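Local coordinates for protein glutaredoxin 1 (Francisella tularensis subsp. tularensis, PDB 3MSZ) that probably reduces protein disulfides as a small thioredoxin-fold glutaredoxin, and binds glutathione, at residues A[22-26]-A[27-31]; A[34-38]-A[39-43]; A[42-45]-A[46-50]. All coordinates share one frame; numbering follows the deposited sequence.

Overall arrangement
In this small glutaredoxin of the thioredoxin fold, each of the three contacts is local; interaction 1 closes before the other two open, and interactions 2 and 3 overlap at Arg-42 and Ser-43. Interaction 1 closes the turn that ends helix 15-26 and leads the chain into strand 32-35, an outermost strand of the sheet. Where that strand runs out, interaction 2 folds the loop onto the first turn of helix 39-50. Interaction 3 carries on along the same helix and also touches interaction 2 where Ile-36, in one of its two conformers, packs on Phe-45. None nests inside another. Interactions 1 and 3 lie on opposite sides of the chain's centre, about 26 Å apart between centres, whereas interactions 2 and 3 are neighbours.

Interaction 1 (A[22-26]-A[27-31]); sequences QWFEE and NNIAF
Ile-29 N reaches back to Phe-24 O (2.8 Å) and Asn-28 N to Glu-25 O (3.1 Å), the pair of backbone bonds that defines a Schellman motif and brings helix 15-26 to its end. Asn-28 is its C-prime residue, with a positive phi of 54°, a conformation that asparagine tolerates better than most residues with a side chain. Phe-24 O is gripped twice, because Asn-27 N also donates to it, from the face opposite to Ile-29 N. The carbonyl one residue earlier is served by a side chain: Asn-27 ND2 gives Trp-23 O a nearly straight bond of 2.9 Å, with the acceptor close to the amide plane. The same ND2 lies 3.7 Å above the plane of the Trp-23 ring, over its centre, so this short polar side chain both donates to a carbonyl and covers an indole face. Beyond the turn the chain becomes apolar. Ile-29 sends CG2 against Phe-24 CD1, and both residues also rest on Val-6 of strand 6-10, which places the turn against the sheet. Trp-23, with CG trans to its main-chain nitrogen (chi1 -172°), extends toward the C-terminal helices, where Leu-78, Ile-85 and Leu-86 meet it. Phe-31 turns back toward the helix with CG between its backbone N and carbonyl carbon (chi1 57°), which sets CD1 3.8 Å from Phe-24 CB. The rim of its ring also meets Glu-25, whose aliphatic CG comes to 3.9 Å from Phe-31 CE1.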
loop_
_atom_site.group_PDB
_atom_site.type_symbol
_atom_site.label_atom_id
_atom_site.label_comp_id
_atom_site.label_asym_id
_atom_site.label_seq_id
_atom_site.Cartn_x
_atom_site.Cartn_y
_atom_site.Cartn_z
ATOM N N GLN A 22 -6.341 -6.366 -6.294
ATOM C CA GLN A 22 -6.708 -7.642 -6.889
ATOM C C GLN A 22 -5.986 -8.804 -6.221
ATOM O O GLN A 22 -6.569 -9.874 -6.015
ATOM C CB GLN A 22 -6.346 -7.628 -8.368
ATOM C CG GLN A 22 -6.624 -8.929 -9.046
ATOM C CD GLN A 22 -6.273 -8.877 -10.540
ATOM O OE1 GLN A 22 -7.152 -8.804 -11.394
ATOM N NE2 GLN A 22 -4.985 -8.899 -10.842
ATOM N N TRP A 23 -4.716 -8.599 -5.873
ATOM C CA TRP A 23 -3.971 -9.647 -5.187
ATOM C C TRP A 23 -4.609 -9.995 -3.831
ATOM O O TRP A 23 -4.771 -11.171 -3.476
ATOM C CB TRP A 23 -2.497 -9.252 -4.992
ATOM C CG TRP A 23 -1.660 -10.393 -4.452
ATOM C CD1 TRP A 23 -1.035 -11.378 -5.189
ATOM C CD2 TRP A 23 -1.399 -10.703 -3.071
ATOM N NE1 TRP A 23 -0.394 -12.262 -4.348
ATOM C CE2 TRP A 23 -0.589 -11.871 -3.047
ATOM C CE3 TRP A 23 -1.761 -10.111 -1.859
ATOM C CZ2 TRP A 23 -0.122 -12.452 -1.845
ATOM C CZ3 TRP A 23 -1.298 -10.699 -0.653
ATOM C CH2 TRP A 23 -0.495 -11.862 -0.667
ATOM N N PHE A 24 -4.936 -8.972 -3.055
ATOM C CA PHE A 24 -5.566 -9.194 -1.757
ATOM C C PHE A 24 -6.923 -9.871 -1.928
ATOM O O PHE A 24 -7.238 -10.830 -1.214
ATOM C CB PHE A 24 -5.686 -7.876 -0.982
ATOM C CG PHE A 24 -4.363 -7.402 -0.426
ATOM C CD1 PHE A 24 -3.735 -8.113 0.598
ATOM C CD2 PHE A 24 -3.739 -6.279 -0.936
ATOM C CE1 PHE A 24 -2.494 -7.711 1.107
ATOM C CE2 PHE A 24 -2.508 -5.851 -0.421
ATOM C CZ PHE A 24 -1.884 -6.583 0.600
ATOM N N GLU A 25 -7.706 -9.370 -2.883
ATOM C CA GLU A 25 -9.019 -9.945 -3.193
ATOM C C GLU A 25 -8.950 -11.404 -3.659
ATOM O O GLU A 25 -9.791 -12.202 -3.277
ATOM C CB GLU A 25 -9.769 -9.079 -4.219
ATOM C CG GLU A 25 -10.270 -7.763 -3.603
ATOM C CD GLU A 25 -10.539 -6.646 -4.613
ATOM O OE1 GLU A 25 -10.015 -6.686 -5.752
ATOM O OE2 GLU A 25 -11.277 -5.707 -4.244
ATOM N N GLU A 26 -7.966 -11.750 -4.483
ATOM C CA GLU A 26 -7.841 -13.126 -5.002
ATOM C C GLU A 26 -7.415 -14.068 -3.901
ATOM O O GLU A 26 -7.533 -15.291 -4.024
ATOM C CB GLU A 26 -6.866 -13.204 -6.205
ATOM C CG GLU A 26 -7.400 -12.477 -7.488
ATOM C CD GLU A 26 -8.740 -13.075 -8.038
ATOM O OE1 GLU A 26 -8.964 -14.298 -7.944
ATOM O OE2 GLU A 26 -9.581 -12.314 -8.566
ATOM N N ASN A 27 -6.969 -13.496 -2.790
ATOM C CA ASN A 27 -6.583 -14.295 -1.629
ATOM C C ASN A 27 -7.519 -14.100 -0.420
ATOM O O ASN A 27 -7.207 -14.478 0.717
ATOM C CB ASN A 27 -5.118 -14.020 -1.277
ATOM C CG ASN A 27 -4.174 -14.621 -2.307
ATOM O OD1 ASN A 27 -3.944 -15.822 -2.292
ATOM N ND2 ASN A 27 -3.705 -13.807 -3.263
ATOM N N ASN A 28 -8.671 -13.497 -0.691
ATOM C CA ASN A 28 -9.685 -13.288 0.320
ATOM C C ASN A 28 -9.138 -12.558 1.547
ATOM O O ASN A 28 -9.428 -12.929 2.692
ATOM C CB ASN A 28 -10.282 -14.620 0.746
ATOM C CG ASN A 28 -11.594 -14.444 1.476
ATOM O OD1 ASN A 28 -12.406 -13.610 1.075
ATOM N ND2 ASN A 28 -11.799 -15.203 2.568
ATOM N N ILE A 29 -8.337 -11.526 1.303
ATOM C CA ILE A 29 -7.786 -10.717 2.381
ATOM C C ILE A 29 -8.454 -9.346 2.327
ATOM O O ILE A 29 -8.365 -8.646 1.322
ATOM C CB ILE A 29 -6.247 -10.621 2.259
ATOM C CG1 ILE A 29 -5.632 -12.007 2.467
ATOM C CG2 ILE A 29 -5.661 -9.581 3.248
ATOM C CD1 ILE A 29 -4.141 -12.056 2.188
ATOM N N ALA A 30 -9.170 -8.985 3.387
ATOM C CA ALA A 30 -9.819 -7.676 3.443
ATOM C C ALA A 30 -8.788 -6.581 3.651
ATOM O O ALA A 30 -7.724 -6.821 4.179
ATOM C CB ALA A 30 -10.858 -7.632 4.570
ATOM N N PHE A 31 -9.109 -5.368 3.232
ATOM C CA PHE A 31 -8.168 -4.262 3.369
ATOM C C PHE A 31 -8.969 -2.977 3.433
ATOM O O PHE A 31 -10.116 -2.930 2.968
ATOM C CB PHE A 31 -7.192 -4.210 2.182
ATOM C CG PHE A 31 -7.871 -4.098 0.827
ATOM C CD1 PHE A 31 -8.154 -5.240 0.072
ATOM C CD2 PHE A 31 -8.253 -2.857 0.322
ATOM C CE1 PHE A 31 -8.788 -5.135 -1.175
ATOM C CE2 PHE A 31 -8.900 -2.742 -0.930
ATOM C CZ PHE A 31 -9.159 -3.875 -1.677
#

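Interaction 2 (A[34-38]-A[39-43]); sequences TIIDD and YAQRS
Arg-42 runs straight at chi2 and bends at chi3 (-58°), which turns its guanidinium back toward the loop; in the conformer given here, one of two, Ile-36 holds CG1 between its own nitrogen and carbonyl carbon (chi1 39°), with CG1 and CD1 against Arg-42 CG. The place is a strand-to-helix junction of the thioredoxin fold: strand 32-35 gives way to a short loop, and helix 39-50 starts after Asp-38, its N-cap. Arginine suits the site because one flat group can serve successive carbonyls. NE donates to Ile-36 O at 3.1 Å, and NH2 makes a straighter, shorter bond to Asp-37 O at 2.7 Å. Both oxygens lie near the guanidinium plane at its edge, which should hold the group's rotation, and Asp-38 O lies over one face. The main chain of Arg-42 adds an ordinary helical bond to Asp-38 O. Asp-38, a classic residue for a helix start, accepts from Gln-41 N through OD2 in a weak capping bond of 3.4 Å. Asp-37 faces the other way, its carboxylate taking the backbone N-H of Asn-12 and so tying the loop to the segment after strand 6-10. A cacodylate ion, probably from the crystallisation liquor, lies about 3 Å from the Arg-42 side chain, nearest atoms. A water spans the turn: it accepts from Asp-37 N at 2.8 Å, donates to Ile-35 O and gives a weak bond to Gln-41 OE1.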
loop_
_atom_site.group_PDB
_atom_site.type_symbol
_atom_site.label_atom_id
_atom_site.label_comp_id
_atom_site.label_asym_id
_atom_site.label_seq_id
_atom_site.Cartn_x
_atom_site.Cartn_y
_atom_site.Cartn_z
ATOM N N THR A 34 -7.402 3.891 1.255
ATOM C CA THR A 34 -7.505 5.349 1.262
ATOM C C THR A 34 -7.125 5.884 -0.113
ATOM O O THR A 34 -5.990 5.683 -0.558
ATOM C CB THR A 34 -6.554 5.911 2.292
ATOM O OG1 THR A 34 -6.990 5.473 3.578
ATOM C CG2 THR A 34 -6.522 7.436 2.257
ATOM N N ILE A 35 -8.077 6.534 -0.787
ATOM C CA ILE A 35 -7.867 7.069 -2.138
ATOM C C ILE A 35 -7.485 8.554 -2.069
ATOM O O ILE A 35 -8.201 9.359 -1.499
ATOM C CB ILE A 35 -9.116 6.962 -3.013
ATOM C CG1 ILE A 35 -9.534 5.504 -3.202
ATOM C CG2 ILE A 35 -8.847 7.555 -4.401
ATOM C CD1 ILE A 35 -10.857 5.346 -3.948
ATOM N N ILE A 36 -6.339 8.898 -2.638
ATOM C CA ILE A 36 -5.894 10.288 -2.695
ATOM C C ILE A 36 -5.587 10.666 -4.140
ATOM O O ILE A 36 -4.462 10.501 -4.619
ATOM C CB ILE A 36 -4.651 10.505 -1.822
ATOM C CG1 ILE A 36 -3.701 9.307 -1.943
ATOM C CG2 ILE A 36 -5.067 10.704 -0.374
ATOM C CD1 ILE A 36 -2.550 9.298 -0.926
ATOM N N ASP A 37 -6.595 11.158 -4.846
ATOM C CA ASP A 37 -6.454 11.387 -6.296
ATOM C C ASP A 37 -5.607 12.618 -6.636
ATOM O O ASP A 37 -4.765 12.590 -7.544
ATOM C CB ASP A 37 -7.813 11.464 -7.000
ATOM C CG ASP A 37 -8.364 10.075 -7.395
ATOM O OD1 ASP A 37 -7.653 9.048 -7.235
ATOM O OD2 ASP A 37 -9.518 10.017 -7.875
ATOM N N ASP A 38 -5.781 13.692 -5.895
ATOM C CA ASP A 38 -5.094 14.904 -6.357
ATOM C C ASP A 38 -3.612 15.008 -5.980
ATOM O O ASP A 38 -3.142 14.461 -4.959
ATOM C CB ASP A 38 -5.883 16.187 -6.076
ATOM C CG ASP A 38 -5.904 16.546 -4.625
ATOM O OD1 ASP A 38 -6.352 15.691 -3.831
ATOM O OD2 ASP A 38 -5.490 17.680 -4.280
ATOM N N TYR A 39 -2.873 15.685 -6.845
ATOM C CA TYR A 39 -1.440 15.796 -6.685
ATOM C C TYR A 39 -1.129 16.464 -5.348
ATOM O O TYR A 39 -0.243 16.002 -4.623
ATOM C CB TYR A 39 -0.838 16.577 -7.845
ATOM C CG TYR A 39 0.664 16.777 -7.744
ATOM C CD1 TYR A 39 1.539 15.817 -8.222
ATOM C CD2 TYR A 39 1.202 17.940 -7.179
ATOM C CE1 TYR A 39 2.911 16.001 -8.141
ATOM C CE2 TYR A 39 2.578 18.138 -7.103
ATOM C CZ TYR A 39 3.423 17.165 -7.585
ATOM O OH TYR A 39 4.787 17.328 -7.515
ATOM N N ALA A 40 -1.880 17.514 -5.009
ATOM C CA ALA A 40 -1.686 18.214 -3.724
ATOM C C ALA A 40 -1.830 17.300 -2.498
ATOM O O ALA A 40 -0.978 17.305 -1.604
ATOM C CB ALA A 40 -2.608 19.431 -3.601
ATOM N N GLN A 41 -2.912 16.530 -2.449
ATOM C CA GLN A 41 -3.133 15.580 -1.366
ATOM C C GLN A 41 -2.073 14.487 -1.311
ATOM O O GLN A 41 -1.677 14.068 -0.234
ATOM C CB GLN A 41 -4.511 14.903 -1.491
ATOM C CG GLN A 41 -5.731 15.734 -1.092
ATOM C CD GLN A 41 -7.070 14.981 -1.323
ATOM O OE1 GLN A 41 -7.125 13.944 -2.001
ATOM N NE2 GLN A 41 -8.145 15.516 -0.757
ATOM N N ARG A 42 -1.644 13.986 -2.459
ATOM C CA ARG A 42 -0.642 12.921 -2.466
ATOM C C ARG A 42 0.708 13.416 -1.984
ATOM O O ARG A 42 1.387 12.723 -1.223
ATOM C CB ARG A 42 -0.496 12.259 -3.839
ATOM C CG ARG A 42 -1.095 10.834 -3.881
ATOM C CD ARG A 42 -1.103 10.226 -5.283
ATOM N NE ARG A 42 -1.851 11.058 -6.229
ATOM C CZ ARG A 42 -1.294 11.791 -7.195
ATOM N NH1 ARG A 42 0.019 11.781 -7.363
ATOM N NH2 ARG A 42 -2.058 12.528 -8.006
ATOM N N SER A 43 1.115 14.603 -2.410
ATOM C CA SER A 43 2.461 15.045 -2.032
ATOM C C SER A 43 2.517 15.363 -0.551
ATOM O O SER A 43 3.553 15.203 0.074
ATOM C CB SER A 43 2.954 16.224 -2.868
ATOM O OG SER A 43 1.976 17.214 -2.932
HETATM O O HOH W 1 -9.056 11.620 -3.597
#

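Interaction 3 (A[42-45]-A[46-50]); sequences RSKF and YDEMN
Four successive i to i+4 backbone bonds carry this stretch of helix 39-50, the shortest from Tyr-46 N to Arg-42 O at 2.8 Å and the straightest from Met-49 N to Phe-45 O. Arg-42 O also lies over the Tyr-46 ring, 3.2 Å above its plane toward the rim. That aromatic side chain runs beside the Arg-42 stem and points the same way, its OH 3.6 Å from Arg-42 CD. The opposite charges of Lys-44 NZ and Glu-48 OE2, 4.6 Å apart, are too far for a salt bridge and may attract weakly. Packing gathers on Phe-45, whose chi1 of 168° swings the ring to where Met-49 can cover one face. Met-49, deposited as selenomethionine, brings CG there in a CH-pi contact, 3.9 Å from the Phe-45 centroid, and SE, farther off and oblique, adds a Met-aromatic contact. Tyr-46 CD1 approaches Phe-45 CD2 with the two rings inclined at 56°. The large apolar ring suits the inner face of the helix: it meets Tyr-9 of strand 6-10, Ile-36 beyond strand 32-35, and Ile-59 in the loop before strand 64-67, fixing helix 39-50 beside the sheet.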
loop_
_atom_site.group_PDB
_atom_site.type_symbol
_atom_site.label_atom_id
_atom_site.label_comp_id
_atom_site.label_asym_id
_atom_site.label_seq_id
_atom_site.Cartn_x
_atom_site.Cartn_y
_atom_site.Cartn_z
ATOM N N ARG A 42 -1.644 13.986 -2.459
ATOM C CA ARG A 42 -0.642 12.921 -2.466
ATOM C C ARG A 42 0.708 13.416 -1.984
ATOM O O ARG A 42 1.387 12.723 -1.223
ATOM C CB ARG A 42 -0.496 12.259 -3.839
ATOM C CG ARG A 42 -1.095 10.834 -3.881
ATOM C CD ARG A 42 -1.103 10.226 -5.283
ATOM N NE ARG A 42 -1.851 11.058 -6.229
ATOM C CZ ARG A 42 -1.294 11.791 -7.195
ATOM N NH1 ARG A 42 0.019 11.781 -7.363
ATOM N NH2 ARG A 42 -2.058 12.528 -8.006
ATOM N N SER A 43 1.115 14.603 -2.410
ATOM C CA SER A 43 2.461 15.045 -2.032
ATOM C C SER A 43 2.517 15.363 -0.551
ATOM O O SER A 43 3.553 15.203 0.074
ATOM C CB SER A 43 2.954 16.224 -2.868
ATOM O OG SER A 43 1.976 17.214 -2.932
ATOM N N LYS A 44 1.389 15.804 0.002
ATOM C CA LYS A 44 1.285 16.059 1.428
ATOM C C LYS A 44 1.359 14.741 2.209
ATOM O O LYS A 44 2.000 14.649 3.243
ATOM C CB LYS A 44 -0.024 16.788 1.746
ATOM C CG LYS A 44 -0.133 17.297 3.198
ATOM C CD LYS A 44 -1.563 17.750 3.571
ATOM C CE LYS A 44 -1.640 18.328 5.000
ATOM N NZ LYS A 44 -3.023 18.786 5.396
ATOM N N PHE A 45 0.646 13.739 1.731
ATOM C CA PHE A 45 0.752 12.401 2.269
ATOM C C PHE A 45 2.201 11.840 2.169
ATOM O O PHE A 45 2.737 11.311 3.141
ATOM C CB PHE A 45 -0.232 11.512 1.504
ATOM C CG PHE A 45 -0.037 10.054 1.744
ATOM C CD1 PHE A 45 -0.514 9.467 2.902
ATOM C CD2 PHE A 45 0.617 9.273 0.812
ATOM C CE1 PHE A 45 -0.326 8.123 3.132
ATOM C CE2 PHE A 45 0.792 7.922 1.030
ATOM C CZ PHE A 45 0.322 7.346 2.193
ATOM N N TYR A 46 2.844 11.968 1.010
ATOM C CA TYR A 46 4.236 11.534 0.888
ATOM C C TYR A 46 5.130 12.191 1.932
ATOM O O TYR A 46 5.905 11.512 2.639
ATOM C CB TYR A 46 4.812 11.809 -0.511
ATOM C CG TYR A 46 4.122 11.060 -1.653
ATOM C CD1 TYR A 46 3.553 9.816 -1.438
ATOM C CD2 TYR A 46 4.032 11.623 -2.937
ATOM C CE1 TYR A 46 2.901 9.125 -2.464
ATOM C CE2 TYR A 46 3.391 10.939 -3.986
ATOM C CZ TYR A 46 2.832 9.684 -3.735
ATOM O OH TYR A 46 2.201 8.974 -4.736
ATOM N N ASP A 47 5.034 13.508 2.034
ATOM C CA ASP A 47 5.943 14.237 2.911
ATOM C C ASP A 47 5.669 13.866 4.377
ATOM O O ASP A 47 6.597 13.654 5.169
ATOM C CB ASP A 47 5.833 15.750 2.656
ATOM C CG ASP A 47 6.262 16.152 1.230
ATOM O OD1 ASP A 47 6.444 15.270 0.347
ATOM O OD2 ASP A 47 6.413 17.373 0.991
ATOM N N GLU A 48 4.389 13.742 4.724
ATOM C CA GLU A 48 3.992 13.292 6.036
ATOM C C GLU A 48 4.539 11.890 6.365
ATOM O O GLU A 48 5.187 11.700 7.371
ATOM C CB GLU A 48 2.490 13.257 6.114
ATOM C CG GLU A 48 1.871 14.615 6.176
ATOM C CD GLU A 48 0.369 14.546 6.435
ATOM O OE1 GLU A 48 -0.243 13.484 6.139
ATOM O OE2 GLU A 48 -0.184 15.556 6.933
HETATM N N MSE A 49 4.263 10.914 5.517
HETATM C CA MSE A 49 4.789 9.559 5.729
HETATM C C MSE A 49 6.320 9.529 5.795
HETATM O O MSE A 49 6.874 8.811 6.621
HETATM C CB MSE A 49 4.321 8.615 4.603
HETATM C CG MSE A 49 2.867 8.160 4.695
HETATM SE SE MSE A 49 2.427 7.183 6.333
HETATM C CE MSE A 49 1.963 8.724 7.459
ATOM N N ASN A 50 6.993 10.280 4.910
ATOM C CA ASN A 50 8.465 10.259 4.836
ATOM C C ASN A 50 9.138 10.843 6.077
ATOM O O ASN A 50 10.336 10.650 6.283
ATOM C CB ASN A 50 9.023 10.926 3.565
ATOM C CG ASN A 50 8.703 10.115 2.319
ATOM O OD1 ASN A 50 8.476 8.906 2.420
ATOM N ND2 ASN A 50 8.653 10.764 1.158
#